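Local coordinates for hydrogenase maturation factor (PDB 3VTI), which probably takes part in [NiFe]-hydrogenase maturation as HypE, which HypF S-carbamoylates and which then forms a nitrile by ATP-dependent dehydration, at residues K226-E231 and E279-V284. Residues are numbered along the deposited sequence; the frame is centred on the assembly and turned at random.
Sequences KLPVKE and EIIGEV
Lys226 and Ile281 bring the two backbones closest, their CA atoms 5.4 Å apart, where the loop 226-231 passes the start of strand 279-285; no hydrogen bond joins the two segments, and the contact is made by van der Waals packing. The carbonyl of Lys226 points at the strand, and its O faces two carbon atoms, Glu279 CB at 3.4 Å and Ile281 CG2 at 3.6 Å, neither contact being a hydrogen bond. The base of the Lys226 chain rests against the carbonyl of Ile280, with CB 3.5 Å from Ile280 O. Bends at chi2 (-70°) and chi4 then lead the ammonium group away; Lys226 NZ remains 6.3 Å from Glu279 OE2, too far for a salt bridge, though the opposite charges may attract weakly. Ile281 supplies the apolar centre through its CG2 branch. Leu227 lies roughly perpendicular to Ile281 and touches with one methyl, CD2, 3.8 Å from Ile281 CG2. Pro228 CD lies 4.0 Å from Ile281 CG2. This loop links strand 219-223 to helix 231-240 in the AIR synthase-related C-terminal domain, and strand 279-285 lies between strands 146-149 and 219-223 in the mixed sheet. Within it, a classic beta bulge sets Ile281 and Gly282 opposite the single residue Val147, and both make backbone hydrogen bonds to it, while Ile281 is also backbone hydrogen-bonded to Tyr223. Farther along the loop, the Pro228 ring and the Glu279 chain run alongside, antiparallel to one another, Pro228 CG to Glu279 CG at 4.0 Å, so that the aliphatic part of the glutamate, not its carboxylate, meets the proline. Ile149 of strand 146-149 touches both Pro228 and Ile281.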
loop_
_atom_site.group_PDB
_atom_site.type_symbol
_atom_site.label_atom_id
_atom_site.label_comp_id
_atom_site.label_asym_id
_atom_site.label_seq_id
_atom_site.Cartn_x
_atom_site.Cartn_y
_atom_site.Cartn_z
ATOM N N LYS C 226 -35.489 -13.320 -9.411
ATOM C CA LYS C 226 -34.570 -14.448 -9.479
ATOM C C LYS C 226 -33.214 -14.170 -8.850
ATOM O O LYS C 226 -32.379 -15.063 -8.788
ATOM C CB LYS C 226 -34.386 -14.904 -10.932
ATOM C CG LYS C 226 -35.558 -15.710 -11.500
ATOM C CD LYS C 226 -35.653 -17.095 -10.857
ATOM C CE LYS C 226 -37.043 -17.691 -11.015
ATOM N NZ LYS C 226 -38.028 -17.048 -10.093
ATOM N N LEU C 227 -32.996 -12.947 -8.375
ATOM C CA LEU C 227 -31.699 -12.570 -7.800
ATOM C C LEU C 227 -31.571 -13.000 -6.339
ATOM O O LEU C 227 -32.395 -12.618 -5.504
ATOM C CB LEU C 227 -31.444 -11.066 -7.946
ATOM C CG LEU C 227 -31.394 -10.491 -9.370
ATOM C CD1 LEU C 227 -31.433 -8.957 -9.374
ATOM C CD2 LEU C 227 -30.183 -11.008 -10.140
ATOM N N PRO C 228 -30.550 -13.825 -6.034
ATOM C CA PRO C 228 -30.342 -14.306 -4.670
ATOM C C PRO C 228 -29.645 -13.274 -3.791
ATOM O O PRO C 228 -28.627 -12.690 -4.183
ATOM C CB PRO C 228 -29.457 -15.548 -4.858
ATOM C CG PRO C 228 -28.727 -15.305 -6.112
ATOM C CD PRO C 228 -29.600 -14.431 -6.984
ATOM N N VAL C 229 -30.194 -13.061 -2.604
ATOM C CA VAL C 229 -29.668 -12.052 -1.701
ATOM C C VAL C 229 -30.146 -12.347 -0.286
ATOM O O VAL C 229 -31.357 -12.544 -0.065
ATOM C CB VAL C 229 -30.087 -10.605 -2.158
ATOM C CG1 VAL C 229 -31.605 -10.494 -2.361
ATOM C CG2 VAL C 229 -29.562 -9.546 -1.196
ATOM N N LYS C 230 -29.202 -12.400 0.657
ATOM C CA LYS C 230 -29.537 -12.616 2.063
ATOM C C LYS C 230 -30.374 -11.453 2.553
ATOM O O LYS C 230 -30.113 -10.305 2.202
ATOM C CB LYS C 230 -28.281 -12.766 2.923
ATOM C CG LYS C 230 -27.446 -14.007 2.606
ATOM C CD LYS C 230 -26.263 -14.155 3.549
ATOM C CE LYS C 230 -25.166 -15.023 2.923
ATOM N NZ LYS C 230 -25.498 -16.470 2.851
ATOM N N GLU C 231 -31.396 -11.763 3.344
ATOM C CA GLU C 231 -32.290 -10.763 3.912
ATOM C C GLU C 231 -31.535 -9.650 4.630
ATOM O O GLU C 231 -31.932 -8.484 4.568
ATOM C CB GLU C 231 -33.301 -11.415 4.864
ATOM C CG GLU C 231 -34.332 -12.295 4.166
ATOM C CD GLU C 231 -35.324 -11.507 3.332
ATOM O OE1 GLU C 231 -35.825 -10.470 3.821
ATOM O OE2 GLU C 231 -35.606 -11.928 2.189
ATOM N N GLU C 279 -28.581 -19.374 -8.711
ATOM C CA GLU C 279 -29.784 -19.138 -9.503
ATOM C C GLU C 279 -29.457 -18.781 -10.954
ATOM O O GLU C 279 -28.460 -18.117 -11.240
ATOM C CB GLU C 279 -30.635 -18.007 -8.896
ATOM C CG GLU C 279 -31.089 -18.200 -7.439
ATOM C CD GLU C 279 -32.313 -19.111 -7.273
ATOM O OE1 GLU C 279 -32.872 -19.122 -6.150
ATOM O OE2 GLU C 279 -32.719 -19.806 -8.243
ATOM N N ILE C 280 -30.312 -19.249 -11.862
ATOM C CA ILE C 280 -30.449 -18.692 -13.196
ATOM C C ILE C 280 -31.028 -17.292 -12.990
ATOM O O ILE C 280 -32.095 -17.149 -12.388
ATOM C CB ILE C 280 -31.434 -19.550 -14.043
ATOM C CG1 ILE C 280 -30.873 -20.968 -14.259
ATOM C CG2 ILE C 280 -31.788 -18.856 -15.370
ATOM C CD1 ILE C 280 -31.806 -21.915 -14.988
ATOM N N ILE C 281 -30.329 -16.266 -13.471
ATOM C CA ILE C 281 -30.748 -14.881 -13.216
ATOM C C ILE C 281 -31.135 -14.065 -14.459
ATOM O O ILE C 281 -31.788 -13.031 -14.336
ATOM C CB ILE C 281 -29.706 -14.085 -12.380
ATOM C CG1 ILE C 281 -28.357 -14.024 -13.105
ATOM C CG2 ILE C 281 -29.578 -14.679 -10.971
ATOM C CD1 ILE C 281 -27.427 -12.940 -12.612
ATOM N N GLY C 282 -30.742 -14.526 -15.643
ATOM C CA GLY C 282 -31.011 -13.774 -16.853
ATOM C C GLY C 282 -30.651 -14.450 -18.156
ATOM O O GLY C 282 -30.413 -15.661 -18.204
ATOM N N GLU C 283 -30.616 -13.640 -19.215
ATOM C CA GLU C 283 -30.417 -14.096 -20.590
ATOM C C GLU C 283 -29.635 -13.037 -21.371
ATOM O O GLU C 283 -29.832 -11.839 -21.180
ATOM C CB GLU C 283 -31.775 -14.372 -21.279
ATOM C CG GLU C 283 -31.671 -15.192 -22.563
ATOM C CD GLU C 283 -33.009 -15.410 -23.283
ATOM O OE1 GLU C 283 -33.636 -14.416 -23.725
ATOM O OE2 GLU C 283 -33.418 -16.585 -23.444
ATOM N N VAL C 284 -28.753 -13.499 -22.254
ATOM C CA VAL C 284 -27.975 -12.639 -23.134
ATOM C C VAL C 284 -28.826 -12.170 -24.330
ATOM O O VAL C 284 -29.340 -12.982 -25.108
ATOM C CB VAL C 284 -26.705 -13.364 -23.619
ATOM C CG1 VAL C 284 -25.952 -12.528 -24.634
ATOM C CG2 VAL C 284 -25.809 -13.708 -22.442
#